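Protein E (Haemophilus influenzae, PDB 3ZH5) acts as a multifunctional surface adhesin that binds host epithelial cells, vitronectin, laminin and plasminogen, helping the bacterium resist serum and evade immunity. Local coordinates at residues R62-R68 with F87-G93. Numbering follows the deposited sequence.
Sequences RYARSVR and FYDEFWG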
loop_
_atom_site.group_PDB
_atom_site.type_symbol
_atom_site.label_atom_id
_atom_site.label_comp_id
_atom_site.label_asym_id
_atom_site.label_seq_id
_atom_site.Cartn_x
_atom_site.Cartn_y
_atom_site.Cartn_z
ATOM N N ARG A 62 20.860 0.312 -9.950
ATOM C CA ARG A 62 20.089 0.258 -8.713
ATOM C C ARG A 62 18.613 -0.002 -8.996
ATOM O O ARG A 62 17.996 0.719 -9.780
ATOM C CB ARG A 62 20.230 1.582 -7.960
ATOM C CG ARG A 62 19.848 1.501 -6.489
ATOM C CD ARG A 62 20.558 2.583 -5.705
ATOM N NE ARG A 62 20.800 2.211 -4.313
ATOM C CZ ARG A 62 21.705 2.801 -3.530
ATOM N NH1 ARG A 62 22.459 3.792 -4.002
ATOM N NH2 ARG A 62 21.859 2.407 -2.271
ATOM N N TYR A 63 18.041 -1.016 -8.346
ATOM C CA TYR A 63 16.642 -1.364 -8.564
ATOM C C TYR A 63 15.867 -1.409 -7.257
ATOM O O TYR A 63 16.431 -1.696 -6.205
ATOM C CB TYR A 63 16.550 -2.724 -9.237
ATOM C CG TYR A 63 17.288 -3.804 -8.480
ATOM C CD1 TYR A 63 18.636 -4.049 -8.723
ATOM C CD2 TYR A 63 16.642 -4.585 -7.524
ATOM C CE1 TYR A 63 19.322 -5.045 -8.036
ATOM C CE2 TYR A 63 17.323 -5.594 -6.832
ATOM C CZ TYR A 63 18.660 -5.809 -7.095
ATOM O OH TYR A 63 19.353 -6.781 -6.415
ATOM N N ALA A 64 14.565 -1.147 -7.332
ATOM C CA ALA A 64 13.724 -1.132 -6.148
ATOM C C ALA A 64 13.280 -2.545 -5.836
ATOM O O ALA A 64 13.080 -3.333 -6.756
ATOM C CB ALA A 64 12.516 -0.264 -6.377
ATOM N N ARG A 65 13.101 -2.827 -4.546
ATOM C CA ARG A 65 12.547 -4.096 -4.066
ATOM C C ARG A 65 11.138 -3.976 -3.492
ATOM O O ARG A 65 10.427 -4.971 -3.374
ATOM C CB ARG A 65 13.468 -4.717 -3.012
ATOM C CG ARG A 65 14.803 -5.136 -3.585
ATOM C CD ARG A 65 15.690 -5.823 -2.571
ATOM N NE ARG A 65 17.030 -5.980 -3.116
ATOM C CZ ARG A 65 17.813 -7.031 -2.907
ATOM N NH1 ARG A 65 17.409 -8.039 -2.144
ATOM N NH2 ARG A 65 19.016 -7.073 -3.462
ATOM N N SER A 66 10.717 -2.775 -3.117
ATOM C CA SER A 66 9.334 -2.606 -2.677
ATOM C C SER A 66 8.800 -1.235 -3.073
ATOM O O SER A 66 9.547 -0.360 -3.495
ATOM C CB SER A 66 9.215 -2.825 -1.154
ATOM O OG SER A 66 9.895 -1.792 -0.410
ATOM N N VAL A 67 7.488 -1.081 -2.971
ATOM C CA VAL A 67 6.826 0.173 -3.252
ATOM C C VAL A 67 5.964 0.509 -2.063
ATOM O O VAL A 67 5.311 -0.348 -1.506
ATOM C CB VAL A 67 5.911 0.028 -4.466
ATOM C CG1 VAL A 67 5.441 1.386 -4.935
ATOM C CG2 VAL A 67 6.663 -0.675 -5.570
ATOM N N ARG A 68 5.947 1.771 -1.671
ATOM C CA ARG A 68 5.050 2.219 -0.635
ATOM C C ARG A 68 4.080 3.215 -1.265
ATOM O O ARG A 68 4.498 4.177 -1.910
ATOM C CB ARG A 68 5.900 2.874 0.459
ATOM C CG ARG A 68 5.171 3.364 1.689
ATOM C CD ARG A 68 6.178 3.786 2.760
ATOM N NE ARG A 68 6.815 2.697 3.517
ATOM C CZ ARG A 68 6.259 2.090 4.562
ATOM N NH1 ARG A 68 5.038 2.429 4.959
ATOM N NH2 ARG A 68 6.909 1.149 5.208
ATOM N N PHE A 87 9.413 4.421 -4.339
ATOM C CA PHE A 87 10.088 3.142 -4.502
ATOM C C PHE A 87 11.224 3.037 -3.510
ATOM O O PHE A 87 11.868 4.018 -3.216
ATOM C CB PHE A 87 10.638 2.998 -5.914
ATOM C CG PHE A 87 9.593 3.103 -6.978
ATOM C CD1 PHE A 87 8.791 2.020 -7.284
ATOM C CD2 PHE A 87 9.430 4.274 -7.685
ATOM C CE1 PHE A 87 7.838 2.109 -8.264
ATOM C CE2 PHE A 87 8.472 4.365 -8.666
ATOM C CZ PHE A 87 7.677 3.281 -8.957
ATOM N N TYR A 88 11.477 1.839 -3.003
ATOM C CA TYR A 88 12.562 1.637 -2.053
ATOM C C TYR A 88 13.421 0.470 -2.462
ATOM O O TYR A 88 12.949 -0.452 -3.127
ATOM C CB TYR A 88 12.005 1.397 -0.657
ATOM C CG TYR A 88 11.357 2.630 -0.068
ATOM C CD1 TYR A 88 10.012 2.896 -0.273
ATOM C CD2 TYR A 88 12.095 3.520 0.692
ATOM C CE1 TYR A 88 9.422 4.017 0.271
ATOM C CE2 TYR A 88 11.513 4.661 1.231
ATOM C CZ TYR A 88 10.177 4.901 1.015
ATOM O OH TYR A 88 9.584 6.022 1.553
ATOM N N ASP A 89 14.687 0.500 -2.062
ATOM C CA ASP A 89 15.626 -0.510 -2.522
ATOM C C ASP A 89 15.738 -1.672 -1.540
ATOM O O ASP A 89 16.551 -2.572 -1.745
ATOM C CB ASP A 89 17.001 0.107 -2.799
ATOM C CG ASP A 89 17.837 0.280 -1.541
ATOM O OD1 ASP A 89 17.251 0.368 -0.439
ATOM O OD2 ASP A 89 19.083 0.335 -1.661
ATOM N N GLU A 90 14.934 -1.635 -0.477
ATOM C CA GLU A 90 14.789 -2.775 0.439
ATOM C C GLU A 90 13.312 -3.171 0.509
ATOM O O GLU A 90 12.447 -2.378 0.139
ATOM C CB GLU A 90 15.305 -2.420 1.841
ATOM C CG GLU A 90 16.802 -2.216 1.924
ATOM C CD GLU A 90 17.200 -1.264 3.037
ATOM O OE1 GLU A 90 16.454 -1.163 4.030
ATOM O OE2 GLU A 90 18.255 -0.608 2.915
ATOM N N PHE A 91 13.015 -4.391 0.963
ATOM C CA PHE A 91 11.618 -4.813 1.109
ATOM C C PHE A 91 10.972 -4.045 2.265
ATOM O O PHE A 91 11.662 -3.387 3.038
ATOM C CB PHE A 91 11.524 -6.339 1.348
ATOM C CG PHE A 91 11.979 -7.165 0.182
ATOM C CD1 PHE A 91 11.273 -7.160 -1.005
ATOM C CD2 PHE A 91 13.113 -7.945 0.275
ATOM C CE1 PHE A 91 11.693 -7.904 -2.074
ATOM C CE2 PHE A 91 13.532 -8.699 -0.791
ATOM C CZ PHE A 91 12.824 -8.669 -1.970
ATOM N N TRP A 92 9.649 -4.102 2.358
ATOM C CA TRP A 92 8.901 -3.461 3.446
ATOM C C TRP A 92 8.909 -1.917 3.368
ATOM O O TRP A 92 8.673 -1.228 4.359
ATOM C CB TRP A 92 9.406 -3.944 4.817
ATOM C CG TRP A 92 9.411 -5.472 4.960
ATOM C CD1 TRP A 92 10.493 -6.266 5.150
ATOM C CD2 TRP A 92 8.273 -6.344 4.913
ATOM N NE1 TRP A 92 10.105 -7.595 5.235
ATOM C CE2 TRP A 92 8.746 -7.663 5.086
ATOM C CE3 TRP A 92 6.897 -6.134 4.745
ATOM C CZ2 TRP A 92 7.890 -8.787 5.085
ATOM C CZ3 TRP A 92 6.042 -7.253 4.751
ATOM C CH2 TRP A 92 6.550 -8.564 4.910
ATOM N N GLY A 93 9.119 -1.391 2.166
ATOM C CA GLY A 93 9.042 0.030 1.932
ATOM C C GLY A 93 10.046 0.828 2.772
ATOM O O GLY A 93 9.674 1.825 3.373
#
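Start with the backbone. Tyr88 N donates to Ser66 O (3.0 Å), while Tyr88 O accepts both Ser66 N (3.2 Å) and Arg65 N (2.8 Å), so two residues face one, a classic beta bulge. Past Tyr88 the chain turns at Asp89 and curls back over the strand, and side chains of 62-68 hold it there. Ser66 OG donates a hydrogen bond to Glu90 O (2.7 Å) and accepts one from Gly93 N (2.7 Å), bridging the curl. Arg68 NE bonds Gly93 O (3.0 Å), while its NH1 forms salt bridges with Asp28 and Asp45. At Gly93, phi is positive and a CB would clash with Arg68 NE. The one salt bridge across the segments, Arg62 NH2 to Asp89 OD2, is long at 3.5 Å, and Arg62 is poorly ordered; Asp89 OD1 accepts Leu96 N. Among apolar contacts, Arg65 CB sits over the Phe91 ring face as a CH-pi contact, and Val67 CG2 meets Phe87 CD1 (3.8 Å). Bulge and tethered turn together finish the open end of the antiparallel hairpin of strands 64-74 and 79-88.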